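Local coordinates for protein UDP-glucose 4-epimerase (Brucella ovis, PDB 4WOK) that probably interconverts UDP-glucose and UDP-galactose by epimerising the sugar at C4, using a bound NAD held in a Rossmann-type domain, at residues 136-141 against 298-303; 203-208 against 330-335; 213-218 against 282-287; 233-238 against 320-325; 261-266 against 312-317. The protein carries 2 engineered substitutions. All blocks are in the same frame, centred on the assembly; numbering follows the deposited sequence.

Contact 1 (136-141 against 298-303); sequences RLPIGE and ALYADP
Ile139 and Ala301 form a single backbone bridge, in which Ile139 N donates to Tyr300 O (3.0 Å) and Asp302 N donates to Ile139 O (2.9 Å). The first bond lies in the plane of the Tyr300 carbonyl; in the second the donor stands well above the plane of the Ile139 carbonyl. Leu137 flanks the bridge and can be followed outward. Its CB faces the phenol end of Tyr300, 4.0 Å from OH. CG lies beside the backbone N, anti to the carbonyl carbon (chi1 -70°). Beyond it CD1 reaches Ala298 O at 3.6 Å and also meets Ala298 CB, while CD2 sits above one face of the Tyr300 ring, toward its rim. Pro138, entered through a cis peptide bond, brings CB to within 3.6 Å of Tyr300 CE2 and sets CG against Asp302 CB. At the far end a water lies within hydrogen-bonding distance of both Glu141 OE1 and Asp302 O, 2.7 Å from the latter; Glu141 OE2 is held by Asn260 N. Asp302 OD1 accepts from Ala304 N, at the start of helix 304-310. Two irregular surface loops are thus joined with apolar packing around Tyr300 at one end and a water-linked polar end at the other. The bridge satisfies Ile139 N and O and Asp302 N, but Tyr300 N is buried without a partner in the model.

Contact 2 (203-208 against 330-335); sequences RAMMAA and FGLEVR
Met206 and Phe330 bring the backbones closest, with CA atoms 5.5 Å apart, where helix 200-209 meets the irregular C-terminal segment that follows helix 319-326. The side chains that meet are all apolar: two methionines, Phe330, Leu332 and, at the margin, Ala208. Both methionines meet the Phe330 ring from the same side of its plane, Met206 CG touching CD1 at 3.7 Å and Met205 SD touching CD2 at 3.8 Å. Both sulfurs make Met-aromatic contacts, Met205 SD lying 5.0 Å from the centroid of the Phe330 ring and Met206 SD 5.2 Å from the same centroid. Each approaches obliquely, 65° and 54° from the ring normal respectively. The two chains differ in shape. Met205 is extended beyond CG, which carries its CE on toward helix 319-326, whereas Met206 bends at its last torsion (chi3 69°). Leu332 follows Gly331, whose positive phi turns the chain between the two large side chains. Its CD1 fits against Met205 CB (3.7 Å) and against Met205 O (3.6 Å), and CD2 lies by the backbone of Ala208. Leu332 therefore rests on helical backbone as well as on side chains. The Phe330 side chain is about 6 Å from the bound zinc ion, and Met206 packs on Glu197 of the zinc site. Ile276 of helix 269-280 packs on Ala204, Met205 and Ala208, while Ile323 and Ala326 of helix 319-326 meet Met205. Leu215 of strand 215-218 lies against Arg203 and Ala204, so helix 200-209 is packed between that strand and the C-terminal elements.

Contact 3 (213-218 against 282-287); sequences DVLEVY and RSVPVA
Asp213 opens the contact through its backbone, its O lying 3.4 Å from Pro285 CG. Val214 follows with CA against Pro285 O, a CA-H...O contact, and its CB faces Ala287 CB. At Leu215 the parallel strand pairing begins: its N donates to Pro285 O (3.1 Å), and its O accepts from Ala287 N (2.8 Å). The Leu215 side chain turns to the face shared with Val286, and its CB and CD2 both meet Val284 CG1, each at 3.9 Å. Glu216 is bridged with Ala287 on the other face; its CG lies 4.2 Å from Ala287 CB, while OE2 forms a salt bridge with Arg289. Val217 N then donates to Ala287 O (2.9 Å), and its CG2 packs on Val286 CG1 at 3.8 Å. Before the strand, Pro285 is the centre of an inverse gamma turn, closed by a weak bond from Val286 N to Val284 O. The chemistry is thus divided between the faces of a two-stranded parallel ladder. On the apolar face Leu215 packs on helix 200-209 and Val217 and Val286 on helix 269-280, with Val284 of the preceding turn beside them and touching both helices, whereas on the other Glu216 carries a charge paired within the same small sheet.

Contact 4 (233-238 against 320-325); sequences YIHVTD and DTIIRT
His235 and Thr325 reach toward each other tip to tip, with His235 NE2 donating to Thr325 OG1 at 3.0 Å. The bond is bent, 145° at the hydrogen, and the oxygen is tilted somewhat out of the imidazole plane. Alongside it, His235 CD2 meets Ile322 CG1 and Thr321 CG2, both at 4.0 Å, while Tyr233 CB touches Ile322 CD1 at 4.2 Å.

Both polar partners are fixed from behind. CG of His235 is anti to the backbone N (chi1 -163°), and on the other side of the ring ND1 accepts from Thr237 N (3.0 Å), nearly in the ring plane. This is an N-cap bond at the start of helix 236-251, and together the two bonds set the ring's rotation. Thr325 OG1, placed between the backbone N and carbonyl carbon, donates to Thr321 O one turn earlier, at 2.8 Å. That carbonyl also accepts from Thr325 N, the two donors approaching from opposite faces of its plane. Ala184 N is a further donor to Thr325 OG1.

Strand 233-235 and helix 320-325, part of helix 319-326, run at 64° to each other. Ser182 of strand 180-182 packs on Tyr233 and Ile322, and Ile201 of helix 200-209 touches the same two side chains.

Contact 5 (261-266 against 312-317); sequences LGTGRG and FHTVYS
Thr263 and Thr314 place their hydroxyls between the backbone N and the carbonyl carbon (chi1 61° and 50°), with each CG2 beside its own backbone N. In Thr263 this directs CG2 across the contact, 3.5 Å from Thr314 OG1 and 3.4 Å from Ser317 CB, the latter a pair closer than usual van der Waals distance. The two threonine side chains cross at about a right angle. Thr263 OG1 is used within its own loop, accepting from Arg265 N at 3.1 Å in an ST turn. Thr314 CG2 meanwhile rests near Gly262 O (3.7 Å). At the other end Leu261 and Phe312 also meet at about a right angle, CD2 of the leucine touching CE2 of the ring at 3.7 Å.

Between the threonine and the leucine-phenylalanine contacts a water joins the backbones, donating to Gly262 O at 2.8 Å and accepting from Thr314 N at 2.9 Å. Ser317 turns its hydroxyl to Asp238 and His235 N. The loop after strand 257-260, an edge strand of the parallel Rossmann-type sheet, is thus joined to the loop between helices 304-310 and 319-326. Direct touches are van der Waals contacts, some of methyl on oxygen; the only hydrogen-bonded link between the segments runs through the water.

Overall arrangement
The centres of contacts 1 and 5 are 12 Å apart and those of contacts 5 and 4 are 10 Å apart; contact 2 lies 14 Å from contact 4, and contact 3 lies 12 Å from contact 2. Contacts 1 and 5 touch through Tyr300 and Pro303 against the loop 261-266, and contacts 4 and 5 through Ser317 at the start of helix 236-251. Helix 200-209 of contact 2 packs on strand 215-218 of contact 3, which follows it in the chain. Contacts 3, 4 and 5 are nested inside contact 2; contact 1 crosses contacts 2, 4 and 5 and encloses contact 3. Contacts 1, 4 and 5 lie on the NAD side and contact 2 near the zinc ion, consistent with C-terminal segments packed on the Rossmann-type part.

Contact 1 (136-141 against 298-303)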
# COMPACT_ATOMS: atom_id res chain seq x y z
N ARG A 136 1.28 0.60 22.50
CA ARG A 136 0.63 1.89 22.65
C ARG A 136 0.04 2.38 21.34
O ARG A 136 0.47 1.99 20.26
CB ARG A 136 1.62 2.93 23.20
N LEU A 137 -0.97 3.25 21.44
CA LEU A 137 -1.59 3.83 20.27
C LEU A 137 -1.50 5.35 20.32
O LEU A 137 -1.73 5.95 21.37
CB LEU A 137 -3.05 3.39 20.15
CG LEU A 137 -3.26 1.92 19.79
CD1 LEU A 137 -4.67 1.49 20.17
CD2 LEU A 137 -3.01 1.69 18.31
N PRO A 138 -1.15 5.99 19.19
CA PRO A 138 -0.90 5.36 17.88
C PRO A 138 0.45 4.65 17.82
O PRO A 138 1.28 4.82 18.72
CB PRO A 138 -0.94 6.54 16.92
CG PRO A 138 -0.54 7.72 17.75
CD PRO A 138 -1.04 7.46 19.13
N ILE A 139 0.67 3.87 16.77
CA ILE A 139 1.87 3.04 16.68
C ILE A 139 3.05 3.82 16.11
O ILE A 139 3.03 4.21 14.94
CB ILE A 139 1.62 1.80 15.80
CG1 ILE A 139 0.35 1.07 16.26
CG2 ILE A 139 2.83 0.88 15.81
CD1 ILE A 139 -0.03 -0.10 15.37
N GLY A 140 4.07 4.05 16.93
CA GLY A 140 5.27 4.74 16.49
C GLY A 140 6.23 3.76 15.86
O GLY A 140 6.09 2.55 16.03
N GLU A 141 7.22 4.26 15.13
CA GLU A 141 8.18 3.39 14.45
C GLU A 141 9.08 2.66 15.44
O GLU A 141 9.73 1.68 15.09
CB GLU A 141 9.02 4.19 13.45
CG GLU A 141 8.26 4.71 12.25
CD GLU A 141 7.56 6.03 12.52
OE1 GLU A 141 7.58 6.51 13.67
OE2 GLU A 141 6.98 6.60 11.56
N ALA A 298 -8.58 -1.43 18.02
CA ALA A 298 -8.10 -0.26 17.30
C ALA A 298 -6.65 -0.42 16.88
O ALA A 298 -5.80 -0.83 17.66
CB ALA A 298 -8.28 1.00 18.14
N LEU A 299 -6.40 -0.10 15.62
CA LEU A 299 -5.04 -0.07 15.08
C LEU A 299 -4.89 1.13 14.16
O LEU A 299 -5.64 1.29 13.19
CB LEU A 299 -4.73 -1.35 14.31
CG LEU A 299 -4.74 -2.69 15.04
CD1 LEU A 299 -4.61 -3.83 14.04
CD2 LEU A 299 -3.62 -2.75 16.06
N TYR A 300 -3.93 2.00 14.46
CA TYR A 300 -3.61 3.10 13.57
C TYR A 300 -2.21 3.61 13.88
O TYR A 300 -1.70 3.45 14.99
CB TYR A 300 -4.65 4.22 13.66
CG TYR A 300 -4.91 4.72 15.06
CD1 TYR A 300 -5.79 4.05 15.91
CD2 TYR A 300 -4.30 5.87 15.54
CE1 TYR A 300 -6.04 4.50 17.19
CE2 TYR A 300 -4.54 6.34 16.82
CZ TYR A 300 -5.41 5.65 17.64
OH TYR A 300 -5.66 6.11 18.91
N ALA A 301 -1.59 4.23 12.88
CA ALA A 301 -0.18 4.58 12.93
C ALA A 301 0.07 6.02 13.35
O ALA A 301 -0.75 6.90 13.09
CB ALA A 301 0.46 4.31 11.58
N ASP A 302 1.22 6.25 13.98
CA ASP A 302 1.69 7.58 14.32
C ASP A 302 2.46 8.17 13.13
O ASP A 302 3.50 7.65 12.74
CB ASP A 302 2.59 7.51 15.56
CG ASP A 302 2.90 8.88 16.14
OD1 ASP A 302 2.60 9.90 15.48
OD2 ASP A 302 3.46 8.92 17.25
N PRO A 303 1.93 9.26 12.54
CA PRO A 303 2.50 9.84 11.32
C PRO A 303 3.53 10.95 11.56
O PRO A 303 3.92 11.61 10.59
CB PRO A 303 1.27 10.41 10.63
CG PRO A 303 0.43 10.90 11.77
CD PRO A 303 0.68 9.94 12.93
O HOH W 1 5.73 8.88 13.60

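Contact 2 (203-208 against 330-335)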
# COMPACT_ATOMS: atom_id res chain seq x y z
N ARG A 203 -15.26 -3.83 -0.43
CA ARG A 203 -16.28 -4.84 -0.17
C ARG A 203 -17.58 -4.19 0.32
O ARG A 203 -18.67 -4.53 -0.13
CB ARG A 203 -15.77 -5.87 0.84
CG ARG A 203 -14.75 -6.85 0.25
CD ARG A 203 -14.27 -7.87 1.28
NE ARG A 203 -15.38 -8.60 1.90
CZ ARG A 203 -15.66 -8.57 3.21
NH1 ARG A 203 -14.90 -7.86 4.04
NH2 ARG A 203 -16.69 -9.26 3.69
N ALA A 204 -17.46 -3.22 1.22
CA ALA A 204 -18.65 -2.56 1.74
C ALA A 204 -19.41 -1.85 0.61
O ALA A 204 -20.64 -1.88 0.56
CB ALA A 204 -18.29 -1.58 2.84
N MET A 205 -18.67 -1.25 -0.31
CA MET A 205 -19.29 -0.54 -1.44
C MET A 205 -19.93 -1.50 -2.43
O MET A 205 -21.04 -1.26 -2.92
CB MET A 205 -18.25 0.34 -2.15
CG MET A 205 -17.87 1.55 -1.35
SD MET A 205 -16.60 2.55 -2.12
CE MET A 205 -16.62 3.94 -0.98
N MET A 206 -19.22 -2.58 -2.73
CA MET A 206 -19.76 -3.61 -3.60
C MET A 206 -21.07 -4.15 -3.03
O MET A 206 -22.02 -4.37 -3.77
CB MET A 206 -18.75 -4.74 -3.79
CG MET A 206 -17.53 -4.33 -4.63
SD MET A 206 -16.20 -5.54 -4.50
CE MET A 206 -16.93 -6.93 -5.36
N ALA A 207 -21.10 -4.34 -1.72
CA ALA A 207 -22.30 -4.86 -1.06
C ALA A 207 -23.45 -3.84 -1.16
O ALA A 207 -24.57 -4.19 -1.50
CB ALA A 207 -22.01 -5.19 0.38
N ALA A 208 -23.15 -2.57 -0.90
CA ALA A 208 -24.16 -1.51 -1.03
C ALA A 208 -24.66 -1.44 -2.47
O ALA A 208 -25.82 -1.16 -2.73
CB ALA A 208 -23.59 -0.17 -0.59
N PHE A 330 -17.25 1.24 -7.82
CA PHE A 330 -17.88 0.02 -7.35
C PHE A 330 -19.39 0.06 -7.52
O PHE A 330 -20.12 -0.49 -6.71
CB PHE A 330 -17.52 -0.24 -5.89
CG PHE A 330 -16.05 -0.44 -5.67
CD1 PHE A 330 -15.43 -1.62 -6.05
CD2 PHE A 330 -15.28 0.56 -5.09
CE1 PHE A 330 -14.06 -1.81 -5.87
CE2 PHE A 330 -13.91 0.38 -4.90
CZ PHE A 330 -13.30 -0.80 -5.29
N GLY A 331 -19.85 0.71 -8.58
CA GLY A 331 -21.25 0.71 -8.93
C GLY A 331 -22.11 1.66 -8.12
O GLY A 331 -23.32 1.48 -8.06
N LEU A 332 -21.50 2.66 -7.50
CA LEU A 332 -22.26 3.62 -6.70
C LEU A 332 -22.18 5.01 -7.32
O LEU A 332 -21.32 5.28 -8.16
CB LEU A 332 -21.75 3.65 -5.25
CG LEU A 332 -21.91 2.32 -4.50
CD1 LEU A 332 -21.24 2.36 -3.14
CD2 LEU A 332 -23.41 1.99 -4.35
N GLU A 333 -23.09 5.88 -6.91
CA GLU A 333 -23.11 7.26 -7.39
C GLU A 333 -23.05 8.21 -6.20
O GLU A 333 -23.75 8.02 -5.21
CB GLU A 333 -24.36 7.54 -8.23
N VAL A 334 -22.21 9.23 -6.29
CA VAL A 334 -22.13 10.23 -5.22
C VAL A 334 -23.21 11.29 -5.42
O VAL A 334 -23.28 11.91 -6.48
CB VAL A 334 -20.76 10.90 -5.17
CG1 VAL A 334 -20.74 11.99 -4.11
CG2 VAL A 334 -19.68 9.86 -4.90
N ARG A 335 -24.03 11.49 -4.40
CA ARG A 335 -25.14 12.44 -4.49
C ARG A 335 -24.92 13.64 -3.57
O ARG A 335 -24.42 13.49 -2.45
CB ARG A 335 -26.46 11.74 -4.15

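Contact 3 (213-218 against 282-287)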
# COMPACT_ATOMS: atom_id res chain seq x y z
N ASP A 213 -23.62 -9.79 -1.95
CA ASP A 213 -24.90 -9.95 -1.28
C ASP A 213 -24.90 -9.35 0.12
O ASP A 213 -25.88 -8.73 0.54
CB ASP A 213 -25.28 -11.43 -1.20
CG ASP A 213 -25.81 -11.96 -2.51
OD1 ASP A 213 -26.78 -11.37 -3.04
OD2 ASP A 213 -25.28 -12.98 -3.01
N VAL A 214 -23.81 -9.56 0.86
CA VAL A 214 -23.72 -9.09 2.24
C VAL A 214 -22.32 -8.61 2.56
O VAL A 214 -21.36 -8.92 1.86
CB VAL A 214 -24.12 -10.19 3.27
CG1 VAL A 214 -25.51 -10.69 3.02
CG2 VAL A 214 -23.13 -11.35 3.24
N LEU A 215 -22.21 -7.82 3.62
CA LEU A 215 -20.90 -7.55 4.20
C LEU A 215 -20.90 -8.13 5.61
O LEU A 215 -21.58 -7.62 6.50
CB LEU A 215 -20.59 -6.05 4.23
CG LEU A 215 -19.25 -5.73 4.91
CD1 LEU A 215 -18.06 -6.02 3.98
CD2 LEU A 215 -19.20 -4.29 5.42
N GLU A 216 -20.17 -9.22 5.79
CA GLU A 216 -20.03 -9.80 7.11
C GLU A 216 -19.07 -8.95 7.92
O GLU A 216 -17.96 -8.67 7.50
CB GLU A 216 -19.55 -11.25 7.02
CG GLU A 216 -20.66 -12.25 6.73
CD GLU A 216 -20.18 -13.70 6.70
OE1 GLU A 216 -19.00 -13.92 6.36
OE2 GLU A 216 -20.98 -14.60 7.02
N VAL A 217 -19.53 -8.52 9.09
CA VAL A 217 -18.73 -7.69 9.99
C VAL A 217 -18.58 -8.42 11.31
O VAL A 217 -19.57 -8.80 11.93
CB VAL A 217 -19.38 -6.31 10.23
CG1 VAL A 217 -18.68 -5.58 11.37
CG2 VAL A 217 -19.36 -5.48 8.95
N TYR A 218 -17.34 -8.64 11.73
CA TYR A 218 -17.08 -9.47 12.90
C TYR A 218 -16.93 -8.66 14.19
O TYR A 218 -15.82 -8.25 14.55
CB TYR A 218 -15.85 -10.35 12.64
CG TYR A 218 -16.15 -11.46 11.66
CD1 TYR A 218 -16.74 -12.64 12.09
CD2 TYR A 218 -15.90 -11.31 10.30
CE1 TYR A 218 -17.05 -13.66 11.20
CE2 TYR A 218 -16.21 -12.32 9.40
CZ TYR A 218 -16.78 -13.50 9.86
OH TYR A 218 -17.10 -14.53 9.00
N ARG A 282 -27.18 4.57 -0.77
CA ARG A 282 -27.43 3.14 -0.73
C ARG A 282 -26.80 2.55 0.52
O ARG A 282 -25.64 2.79 0.81
CB ARG A 282 -26.90 2.47 -1.99
CG ARG A 282 -27.52 3.07 -3.24
CD ARG A 282 -27.21 2.26 -4.48
NE ARG A 282 -27.85 0.95 -4.44
CZ ARG A 282 -27.85 0.10 -5.46
NH1 ARG A 282 -27.25 0.44 -6.60
NH2 ARG A 282 -28.45 -1.08 -5.35
N SER A 283 -27.58 1.80 1.29
CA SER A 283 -27.09 1.23 2.54
C SER A 283 -26.27 -0.03 2.29
O SER A 283 -26.49 -0.75 1.32
CB SER A 283 -28.24 0.91 3.48
OG SER A 283 -29.01 -0.17 2.97
N VAL A 284 -25.32 -0.28 3.19
CA VAL A 284 -24.51 -1.49 3.14
C VAL A 284 -25.24 -2.62 3.88
O VAL A 284 -25.58 -2.46 5.04
CB VAL A 284 -23.13 -1.28 3.78
CG1 VAL A 284 -22.29 -2.55 3.69
CG2 VAL A 284 -22.42 -0.10 3.13
N PRO A 285 -25.49 -3.75 3.20
CA PRO A 285 -26.25 -4.83 3.86
C PRO A 285 -25.39 -5.63 4.84
O PRO A 285 -24.98 -6.75 4.55
CB PRO A 285 -26.71 -5.69 2.68
CG PRO A 285 -25.64 -5.48 1.63
CD PRO A 285 -25.28 -4.01 1.77
N VAL A 286 -25.15 -5.05 6.01
CA VAL A 286 -24.28 -5.64 7.02
C VAL A 286 -24.88 -6.89 7.66
O VAL A 286 -26.05 -6.92 8.03
CB VAL A 286 -23.96 -4.63 8.13
CG1 VAL A 286 -23.17 -5.28 9.25
CG2 VAL A 286 -23.18 -3.46 7.55
N ALA A 287 -24.05 -7.92 7.78
CA ALA A 287 -24.39 -9.08 8.58
C ALA A 287 -23.44 -9.12 9.75
O ALA A 287 -22.27 -9.47 9.60
CB ALA A 287 -24.30 -10.35 7.76

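Contact 4 (233-238 against 320-325)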
# COMPACT_ATOMS: atom_id res chain seq x y z
N TYR A 233 -6.93 4.09 7.67
CA TYR A 233 -7.11 4.22 6.23
C TYR A 233 -6.41 5.44 5.66
O TYR A 233 -6.53 6.54 6.19
CB TYR A 233 -8.61 4.27 5.89
CG TYR A 233 -9.34 3.05 6.40
CD1 TYR A 233 -9.87 3.02 7.69
CD2 TYR A 233 -9.48 1.92 5.61
CE1 TYR A 233 -10.52 1.90 8.17
CE2 TYR A 233 -10.13 0.79 6.09
CZ TYR A 233 -10.65 0.79 7.37
OH TYR A 233 -11.29 -0.33 7.85
N ILE A 234 -5.68 5.25 4.58
CA ILE A 234 -5.00 6.36 3.93
C ILE A 234 -5.31 6.36 2.43
O ILE A 234 -5.31 5.31 1.78
CB ILE A 234 -3.46 6.32 4.17
CG1 ILE A 234 -2.75 7.44 3.40
CG2 ILE A 234 -2.87 4.96 3.79
CD1 ILE A 234 -1.31 7.66 3.84
N HIS A 235 -5.61 7.54 1.90
CA HIS A 235 -5.96 7.69 0.50
C HIS A 235 -4.77 7.35 -0.40
O HIS A 235 -3.64 7.77 -0.14
CB HIS A 235 -6.44 9.12 0.23
CG HIS A 235 -7.18 9.27 -1.05
ND1 HIS A 235 -6.56 9.22 -2.28
CD2 HIS A 235 -8.50 9.45 -1.31
CE1 HIS A 235 -7.46 9.38 -3.23
NE2 HIS A 235 -8.65 9.52 -2.67
N VAL A 236 -5.05 6.63 -1.48
CA VAL A 236 -4.00 6.16 -2.37
C VAL A 236 -3.20 7.30 -3.02
O VAL A 236 -2.01 7.17 -3.33
CB VAL A 236 -4.60 5.24 -3.46
CG1 VAL A 236 -5.65 6.00 -4.27
CG2 VAL A 236 -3.51 4.65 -4.35
N THR A 237 -3.86 8.44 -3.23
CA THR A 237 -3.14 9.59 -3.80
C THR A 237 -2.13 10.13 -2.79
O THR A 237 -1.03 10.55 -3.17
CB THR A 237 -4.11 10.70 -4.23
OG1 THR A 237 -5.01 10.18 -5.21
CG2 THR A 237 -3.33 11.87 -4.84
N ASP A 238 -2.50 10.12 -1.51
CA ASP A 238 -1.57 10.47 -0.45
C ASP A 238 -0.39 9.49 -0.43
O ASP A 238 0.75 9.88 -0.21
CB ASP A 238 -2.26 10.49 0.91
CG ASP A 238 -2.98 11.81 1.19
OD1 ASP A 238 -2.45 12.87 0.78
OD2 ASP A 238 -4.06 11.79 1.82
N ASP A 320 -14.58 11.33 3.97
CA ASP A 320 -15.47 11.75 2.90
C ASP A 320 -14.78 11.72 1.53
O ASP A 320 -15.38 11.25 0.56
CB ASP A 320 -16.06 13.13 3.20
CG ASP A 320 -17.35 13.06 4.01
OD1 ASP A 320 -17.52 12.09 4.79
OD2 ASP A 320 -18.20 13.96 3.86
N THR A 321 -13.53 12.15 1.45
CA THR A 321 -12.80 12.09 0.18
C THR A 321 -12.51 10.64 -0.23
O THR A 321 -12.66 10.27 -1.40
CB THR A 321 -11.47 12.87 0.26
OG1 THR A 321 -11.76 14.25 0.51
CG2 THR A 321 -10.70 12.74 -1.05
N ILE A 322 -12.12 9.83 0.74
CA ILE A 322 -11.88 8.41 0.47
C ILE A 322 -13.14 7.78 -0.10
O ILE A 322 -13.10 7.13 -1.14
CB ILE A 322 -11.45 7.67 1.75
CG1 ILE A 322 -10.02 8.08 2.13
CG2 ILE A 322 -11.59 6.17 1.58
CD1 ILE A 322 -9.58 7.58 3.49
N ILE A 323 -14.28 8.02 0.56
CA ILE A 323 -15.51 7.38 0.12
C ILE A 323 -15.97 7.91 -1.23
O ILE A 323 -16.29 7.14 -2.13
CB ILE A 323 -16.66 7.59 1.12
CG1 ILE A 323 -16.33 6.89 2.44
CG2 ILE A 323 -17.95 7.07 0.53
CD1 ILE A 323 -15.95 5.44 2.28
N ARG A 324 -15.99 9.23 -1.36
CA ARG A 324 -16.44 9.88 -2.58
C ARG A 324 -15.64 9.46 -3.82
O ARG A 324 -16.20 9.28 -4.90
CB ARG A 324 -16.37 11.40 -2.39
CG ARG A 324 -17.33 12.19 -3.23
CD ARG A 324 -17.17 13.68 -2.98
NE ARG A 324 -17.45 14.03 -1.59
CZ ARG A 324 -18.64 14.43 -1.14
NH1 ARG A 324 -19.67 14.52 -1.98
NH2 ARG A 324 -18.80 14.74 0.14
N THR A 325 -14.33 9.30 -3.68
CA THR A 325 -13.53 9.00 -4.86
C THR A 325 -13.56 7.51 -5.20
O THR A 325 -13.41 7.15 -6.36
CB THR A 325 -12.06 9.47 -4.69
OG1 THR A 325 -11.47 8.87 -3.54
CG2 THR A 325 -12.03 10.97 -4.54

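Contact 5 (261-266 against 312-317)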
# COMPACT_ATOMS: atom_id res chain seq x y z
N LEU A 261 2.97 5.91 7.36
CA LEU A 261 2.11 6.81 6.59
C LEU A 261 0.68 6.67 7.07
O LEU A 261 0.17 5.56 7.22
CB LEU A 261 2.19 6.50 5.10
CG LEU A 261 3.57 6.58 4.44
CD1 LEU A 261 3.47 6.20 2.97
CD2 LEU A 261 4.16 7.96 4.61
N GLY A 262 0.02 7.81 7.32
CA GLY A 262 -1.36 7.81 7.75
C GLY A 262 -1.82 9.17 8.25
O GLY A 262 -1.08 10.15 8.20
N THR A 263 -3.05 9.22 8.74
CA THR A 263 -3.62 10.45 9.27
C THR A 263 -3.38 10.61 10.77
O THR A 263 -3.52 11.70 11.32
CB THR A 263 -5.13 10.49 9.06
OG1 THR A 263 -5.72 9.39 9.75
CG2 THR A 263 -5.47 10.41 7.59
N GLY A 264 -3.05 9.49 11.42
CA GLY A 264 -2.88 9.48 12.86
C GLY A 264 -4.19 9.24 13.58
O GLY A 264 -4.23 9.12 14.81
N ARG A 265 -5.28 9.16 12.81
CA ARG A 265 -6.61 8.92 13.35
C ARG A 265 -7.27 7.71 12.70
O ARG A 265 -7.24 7.55 11.48
CB ARG A 265 -7.49 10.16 13.15
N GLY A 266 -7.86 6.85 13.52
CA GLY A 266 -8.52 5.65 13.03
C GLY A 266 -9.96 5.86 12.60
O GLY A 266 -10.55 6.92 12.81
N PHE A 312 5.87 15.25 5.11
CA PHE A 312 4.65 14.65 4.57
C PHE A 312 3.43 14.74 5.50
O PHE A 312 3.49 14.30 6.64
CB PHE A 312 4.88 13.18 4.23
CG PHE A 312 3.63 12.44 3.85
CD1 PHE A 312 3.04 12.62 2.61
CD2 PHE A 312 3.04 11.56 4.74
CE1 PHE A 312 1.88 11.95 2.27
CE2 PHE A 312 1.87 10.88 4.39
CZ PHE A 312 1.30 11.08 3.16
N HIS A 313 2.34 15.30 4.98
CA HIS A 313 1.03 15.26 5.62
C HIS A 313 0.01 14.76 4.62
O HIS A 313 0.10 15.08 3.44
CB HIS A 313 0.61 16.65 6.13
CG HIS A 313 1.68 17.36 6.89
ND1 HIS A 313 2.66 18.10 6.28
CD2 HIS A 313 1.94 17.42 8.22
CE1 HIS A 313 3.48 18.60 7.19
NE2 HIS A 313 3.06 18.20 8.38
N THR A 314 -0.97 13.97 5.07
CA THR A 314 -2.06 13.59 4.20
C THR A 314 -2.92 14.80 3.90
O THR A 314 -3.15 15.63 4.78
CB THR A 314 -2.95 12.48 4.81
OG1 THR A 314 -3.34 12.85 6.14
CG2 THR A 314 -2.21 11.16 4.85
N VAL A 315 -3.40 14.93 2.66
CA VAL A 315 -4.32 16.01 2.33
C VAL A 315 -5.58 15.48 1.66
O VAL A 315 -6.50 16.24 1.40
CB VAL A 315 -3.67 17.08 1.42
CG1 VAL A 315 -2.43 17.66 2.08
CG2 VAL A 315 -3.32 16.50 0.06
N TYR A 316 -5.64 14.18 1.40
CA TYR A 316 -6.81 13.58 0.76
C TYR A 316 -7.44 12.47 1.58
O TYR A 316 -8.33 11.76 1.10
CB TYR A 316 -6.45 13.01 -0.63
CG TYR A 316 -5.90 14.01 -1.63
CD1 TYR A 316 -6.70 15.02 -2.15
CD2 TYR A 316 -4.59 13.91 -2.09
CE1 TYR A 316 -6.20 15.92 -3.08
CE2 TYR A 316 -4.09 14.81 -3.02
CZ TYR A 316 -4.90 15.80 -3.51
OH TYR A 316 -4.39 16.69 -4.44
N SER A 317 -6.99 12.29 2.82
CA SER A 317 -7.36 11.10 3.56
C SER A 317 -8.47 11.31 4.59
O SER A 317 -8.61 10.52 5.53
CB SER A 317 -6.13 10.50 4.22
OG SER A 317 -5.23 10.00 3.23
O HOH W 2 -0.27 12.82 7.69